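Local structure of gamma-glutamyl cyclotransferase (Homo sapiens, 3CRY) at residues A[14-26]-A[117-129]. The protein converts gamma-glutamyl dipeptides into 5-oxoproline and a free amino acid, may contribute to glutathione homeostasis, and can trigger cytochrome c release from mitochondria. The protein carries 1 engineered substitution. Residues are numbered along the deposited sequence; the frame is centred on the assembly and turned at random.
Sequences EESFLYFAYGSNL and GKEITCRSYLMTN. With ACT (acetate ion), chain C.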
loop_
_atom_site.group_PDB
_atom_site.type_symbol
_atom_site.label_atom_id
_atom_site.label_comp_id
_atom_site.label_asym_id
_atom_site.label_seq_id
_atom_site.Cartn_x
_atom_site.Cartn_y
_atom_site.Cartn_z
ATOM N N GLU A 14 19.977 10.178 -3.191
ATOM C CA GLU A 14 21.071 9.322 -2.647
ATOM C C GLU A 14 21.271 8.054 -3.488
ATOM O O GLU A 14 20.424 7.689 -4.302
ATOM C CB GLU A 14 20.792 8.983 -1.176
ATOM C CG GLU A 14 21.868 8.138 -0.499
ATOM C CD GLU A 14 22.065 8.487 0.970
ATOM O OE1 GLU A 14 21.317 9.340 1.504
ATOM O OE2 GLU A 14 22.979 7.898 1.591
ATOM N N GLU A 15 22.417 7.407 -3.282
ATOM C CA GLU A 15 22.790 6.162 -3.936
ATOM C C GLU A 15 21.974 4.981 -3.373
ATOM O O GLU A 15 21.822 3.963 -4.045
ATOM C CB GLU A 15 24.306 5.959 -3.738
ATOM C CG GLU A 15 24.905 4.592 -4.124
ATOM C CD GLU A 15 25.721 4.615 -5.423
ATOM O OE1 GLU A 15 25.709 3.589 -6.147
ATOM O OE2 GLU A 15 26.384 5.640 -5.711
ATOM N N SER A 16 21.440 5.145 -2.157
ATOM C CA SER A 16 20.829 4.031 -1.405
ATOM C C SER A 16 19.383 4.265 -0.997
ATOM O O SER A 16 18.891 5.395 -0.996
ATOM C CB SER A 16 21.644 3.740 -0.143
ATOM O OG SER A 16 22.968 3.388 -0.488
ATOM N N PHE A 17 18.708 3.176 -0.636
ATOM C CA PHE A 17 17.386 3.271 -0.038
ATOM C C PHE A 17 17.287 2.263 1.105
ATOM O O PHE A 17 18.079 1.330 1.181
ATOM C CB PHE A 17 16.270 3.064 -1.076
ATOM C CG PHE A 17 16.103 1.642 -1.536
ATOM C CD1 PHE A 17 16.932 1.111 -2.531
ATOM C CD2 PHE A 17 15.112 0.829 -0.977
ATOM C CE1 PHE A 17 16.772 -0.197 -2.976
ATOM C CE2 PHE A 17 14.948 -0.490 -1.406
ATOM C CZ PHE A 17 15.774 -1.012 -2.403
ATOM N N LEU A 18 16.307 2.458 1.974
ATOM C CA LEU A 18 16.107 1.561 3.122
ATOM C C LEU A 18 14.858 0.721 2.884
ATOM O O LEU A 18 13.840 1.233 2.408
ATOM C CB LEU A 18 15.960 2.372 4.407
ATOM C CG LEU A 18 17.139 3.280 4.778
ATOM C CD1 LEU A 18 16.815 4.062 6.005
ATOM C CD2 LEU A 18 18.416 2.455 4.983
ATOM N N TYR A 19 14.950 -0.564 3.224
ATOM C CA TYR A 19 13.896 -1.553 2.960
ATOM C C TYR A 19 13.513 -2.218 4.295
ATOM O O TYR A 19 14.369 -2.748 4.983
ATOM C CB TYR A 19 14.392 -2.595 1.931
ATOM C CG TYR A 19 13.578 -3.885 1.931
ATOM C CD1 TYR A 19 12.181 -3.858 1.775
ATOM C CD2 TYR A 19 14.194 -5.124 2.068
ATOM C CE1 TYR A 19 11.421 -5.044 1.801
ATOM C CE2 TYR A 19 13.447 -6.313 2.068
ATOM C CZ TYR A 19 12.072 -6.267 1.949
ATOM O OH TYR A 19 11.331 -7.424 1.968
ATOM N N PHE A 20 12.221 -2.188 4.640
ATOM C CA PHE A 20 11.733 -2.771 5.896
ATOM C C PHE A 20 11.150 -4.158 5.619
ATOM O O PHE A 20 10.123 -4.292 4.917
ATOM C CB PHE A 20 10.673 -1.846 6.546
ATOM C CG PHE A 20 10.027 -2.407 7.799
ATOM C CD1 PHE A 20 10.726 -2.405 9.018
ATOM C CD2 PHE A 20 8.709 -2.905 7.771
ATOM C CE1 PHE A 20 10.137 -2.924 10.201
ATOM C CE2 PHE A 20 8.105 -3.391 8.949
ATOM C CZ PHE A 20 8.827 -3.397 10.167
ATOM N N ALA A 21 11.854 -5.174 6.118
ATOM C CA ALA A 21 11.418 -6.581 5.989
ATOM C C ALA A 21 10.754 -7.111 7.239
ATOM O O ALA A 21 11.263 -6.905 8.327
ATOM C CB ALA A 21 12.602 -7.470 5.632
ATOM N N TYR A 22 9.628 -7.821 7.075
ATOM C CA TYR A 22 8.929 -8.424 8.208
ATOM C C TYR A 22 8.619 -9.935 8.061
ATOM O O TYR A 22 8.033 -10.544 8.973
ATOM C CB TYR A 22 7.633 -7.633 8.476
ATOM C CG TYR A 22 6.714 -7.549 7.282
ATOM C CD1 TYR A 22 5.839 -8.620 6.965
ATOM C CD2 TYR A 22 6.718 -6.421 6.454
ATOM C CE1 TYR A 22 5.015 -8.567 5.852
ATOM C CE2 TYR A 22 5.859 -6.346 5.324
ATOM C CZ TYR A 22 5.027 -7.425 5.039
ATOM O OH TYR A 22 4.194 -7.376 3.949
ATOM N N GLY A 23 8.976 -10.510 6.909
ATOM C CA GLY A 23 8.699 -11.919 6.583
ATOM C C GLY A 23 9.999 -12.692 6.404
ATOM O O GLY A 23 10.910 -12.547 7.233
ATOM N N SER A 24 10.110 -13.488 5.329
ATOM C CA SER A 24 11.293 -14.368 5.163
ATOM C C SER A 24 12.559 -13.554 4.921
ATOM O O SER A 24 13.668 -14.068 5.126
ATOM C CB SER A 24 11.098 -15.393 4.034
ATOM O OG SER A 24 10.902 -14.716 2.804
ATOM N N ASN A 25 12.400 -12.299 4.482
ATOM C CA ASN A 25 13.573 -11.406 4.358
ATOM C C ASN A 25 14.156 -10.908 5.706
ATOM O O ASN A 25 15.132 -10.158 5.718
ATOM C CB ASN A 25 13.314 -10.240 3.384
ATOM C CG ASN A 25 13.358 -10.675 1.907
ATOM O OD1 ASN A 25 13.975 -11.694 1.541
ATOM N ND2 ASN A 25 12.705 -9.895 1.057
ATOM N N LEU A 26 13.573 -11.337 6.828
ATOM C CA LEU A 26 14.230 -11.181 8.130
ATOM C C LEU A 26 15.547 -11.965 8.215
ATOM O O LEU A 26 16.435 -11.587 8.998
ATOM C CB LEU A 26 13.315 -11.674 9.262
ATOM C CG LEU A 26 12.091 -10.824 9.580
ATOM C CD1 LEU A 26 11.214 -11.576 10.603
ATOM C CD2 LEU A 26 12.491 -9.419 10.092
ATOM N N GLY A 117 14.193 5.224 19.405
ATOM C CA GLY A 117 13.083 6.125 19.097
ATOM C C GLY A 117 13.332 7.100 17.957
ATOM O O GLY A 117 12.667 8.144 17.880
ATOM N N LYS A 118 14.294 6.779 17.092
ATOM C CA LYS A 118 14.543 7.560 15.876
ATOM C C LYS A 118 13.622 7.045 14.762
ATOM O O LYS A 118 13.515 5.828 14.548
ATOM C CB LYS A 118 16.016 7.447 15.462
ATOM C CG LYS A 118 16.422 8.180 14.168
ATOM C CD LYS A 118 17.741 7.576 13.606
ATOM C CE LYS A 118 18.171 8.183 12.273
ATOM N NZ LYS A 118 19.134 7.274 11.505
ATOM N N GLU A 119 12.968 7.970 14.059
ATOM C CA GLU A 119 12.100 7.617 12.937
ATOM C C GLU A 119 12.901 7.451 11.639
ATOM O O GLU A 119 13.789 8.259 11.328
ATOM C CB GLU A 119 10.979 8.647 12.758
ATOM C CG GLU A 119 9.911 8.229 11.749
ATOM C CD GLU A 119 8.637 9.031 11.897
ATOM O OE1 GLU A 119 8.527 10.089 11.242
ATOM O OE2 GLU A 119 7.750 8.583 12.664
ATOM N N ILE A 120 12.560 6.403 10.891
ATOM C CA ILE A 120 13.223 6.060 9.625
ATOM C C ILE A 120 12.168 5.883 8.541
ATOM O O ILE A 120 11.165 5.219 8.775
ATOM C CB ILE A 120 13.922 4.673 9.699
ATOM C CG1 ILE A 120 14.684 4.476 11.004
ATOM C CG2 ILE A 120 14.831 4.463 8.479
ATOM C CD1 ILE A 120 15.651 3.330 10.917
ATOM N N THR A 121 12.400 6.457 7.357
ATOM C CA THR A 121 11.482 6.236 6.218
ATOM C C THR A 121 11.945 5.063 5.349
ATOM O O THR A 121 13.075 5.071 4.833
ATOM C CB THR A 121 11.310 7.517 5.370
ATOM O OG1 THR A 121 10.859 8.575 6.227
ATOM C CG2 THR A 121 10.304 7.311 4.234
ATOM N N CYS A 122 11.062 4.076 5.148
ATOM C CA CYS A 122 11.431 2.845 4.436
ATOM C C CYS A 122 10.485 2.449 3.303
ATOM O O CYS A 122 9.290 2.707 3.375
ATOM C CB CYS A 122 11.442 1.657 5.407
ATOM S SG CYS A 122 12.654 1.768 6.727
ATOM N N ARG A 123 11.035 1.791 2.290
ATOM C CA ARG A 123 10.222 1.045 1.317
ATOM C C ARG A 123 9.816 -0.299 1.946
ATOM O O ARG A 123 10.603 -0.924 2.664
ATOM C CB ARG A 123 11.044 0.810 0.047
ATOM C CG ARG A 123 10.286 0.225 -1.175
ATOM C CD ARG A 123 11.269 0.007 -2.331
ATOM N NE ARG A 123 10.622 -0.235 -3.635
ATOM C CZ ARG A 123 10.160 0.737 -4.436
ATOM N NH1 ARG A 123 10.236 2.015 -4.073
ATOM N NH2 ARG A 123 9.599 0.434 -5.605
ATOM N N SER A 124 8.576 -0.719 1.707
ATOM C CA SER A 124 8.126 -2.065 2.073
ATOM C C SER A 124 7.058 -2.511 1.080
ATOM O O SER A 124 6.910 -1.889 0.003
ATOM C CB SER A 124 7.607 -2.102 3.536
ATOM O OG SER A 124 7.625 -3.443 4.039
ATOM N N TYR A 125 6.327 -3.576 1.433
ATOM C CA TYR A 125 5.346 -4.246 0.565
ATOM C C TYR A 125 4.242 -4.799 1.419
ATOM O O TYR A 125 4.498 -5.248 2.539
ATOM C CB TYR A 125 5.987 -5.423 -0.189
ATOM C CG TYR A 125 7.122 -4.978 -1.087
ATOM C CD1 TYR A 125 6.873 -4.604 -2.411
ATOM C CD2 TYR A 125 8.431 -4.890 -0.596
ATOM C CE1 TYR A 125 7.913 -4.172 -3.242
ATOM C CE2 TYR A 125 9.476 -4.456 -1.419
ATOM C CZ TYR A 125 9.198 -4.099 -2.735
ATOM O OH TYR A 125 10.223 -3.671 -3.530
ATOM N N LEU A 126 3.015 -4.760 0.890
ATOM C CA LEU A 126 1.925 -5.530 1.500
ATOM C C LEU A 126 0.903 -6.004 0.463
ATOM O O LEU A 126 0.876 -5.493 -0.672
ATOM C CB LEU A 126 1.284 -4.738 2.651
ATOM C CG LEU A 126 0.665 -3.366 2.293
ATOM C CD1 LEU A 126 -0.622 -3.469 1.484
ATOM C CD2 LEU A 126 0.423 -2.574 3.597
ATOM N N MET A 127 0.088 -6.999 0.828
ATOM C CA MET A 127 -0.928 -7.536 -0.095
ATOM C C MET A 127 -2.182 -6.660 -0.039
ATOM O O MET A 127 -2.561 -6.200 1.044
ATOM C CB MET A 127 -1.318 -8.948 0.331
ATOM C CG MET A 127 -0.198 -9.936 0.276
ATOM S SD MET A 127 -0.800 -11.545 0.910
ATOM C CE MET A 127 0.751 -12.421 0.890
ATOM N N THR A 128 -2.834 -6.453 -1.181
ATOM C CA THR A 128 -4.089 -5.692 -1.208
ATOM C C THR A 128 -5.327 -6.538 -1.498
ATOM O O THR A 128 -6.461 -6.052 -1.334
ATOM C CB THR A 128 -4.053 -4.544 -2.250
ATOM O OG1 THR A 128 -3.953 -5.094 -3.571
ATOM C CG2 THR A 128 -2.862 -3.611 -2.014
ATOM N N ASN A 129 -5.112 -7.786 -1.926
ATOM C CA ASN A 129 -6.202 -8.663 -2.292
ATOM C C ASN A 129 -5.746 -10.076 -1.973
ATOM O O ASN A 129 -4.976 -10.670 -2.723
ATOM C CB ASN A 129 -6.517 -8.502 -3.804
ATOM C CG ASN A 129 -7.736 -9.292 -4.236
ATOM O OD1 ASN A 129 -8.289 -10.082 -3.454
ATOM N ND2 ASN A 129 -8.166 -9.100 -5.479
HETATM C C ACT C . 8.288 -12.560 1.860
HETATM O O ACT C . 8.367 -13.302 2.873
HETATM O OXT ACT C . 9.143 -11.633 1.789
HETATM C CH3 ACT C . 7.243 -12.745 0.785
#
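Arg123 uses both its backbone N and its backbone O to bind strand 16-21: its N donates to Leu18 O at 2.9 Å, while its O accepts a nearly linear bond (170° at the hydrogen) from Phe20 N, 2.8 Å away. Tyr19 lies between these two anchors, forming a single parallel bridge with Arg123. The strands run 57° apart and soon diverge. From this bridge the Arg123 side chain leaves extended. CB sits 3.7 Å from Leu18 O, and CD packs at 3.8 Å against Phe17 CE2. The guanidinium then goes beyond both segments, where NH2 forms salt bridges with Asp95 and with Glu109 of the second subunit. The contact illustrates how a sheet becomes a barrel: 16-21 and 119-126 are the outermost strands of a five-stranded antiparallel sheet, and here they meet to close it, as in other gamma-glutamylcyclotransferase-like folds. Beyond the bridge, side chains take over the bonding. Ser124 OG donates to Phe20 O at 2.8 Å, lying also at the ring edge of Tyr22. Tyr22 has CG between its backbone N and carbonyl carbon (chi1 57°), which swings the ring across to 119-126, and its OH reaches Tyr125 O at 2.6 Å with that oxygen in the ring plane. A phenylalanine here would probably leave Tyr125 O without this donor and the loop after 16-21 less firmly tied to the neighbouring strand. Tyr19 to Ser24, the end of the strand and the turn after it, are inferred to bind substrate; an acetate ion, probably from the crystallisation liquor, lies there, held by Ser24 N at 3.0 Å, by Ser24 OG and by Tyr139 OH. Tyr19 CE1 meets the Tyr125 ring edge, the side chains crossing at about a right angle, while Asp95 accepts a hydrogen bond from Tyr125 OH and Asn25 ND2 donates to Tyr19 OH.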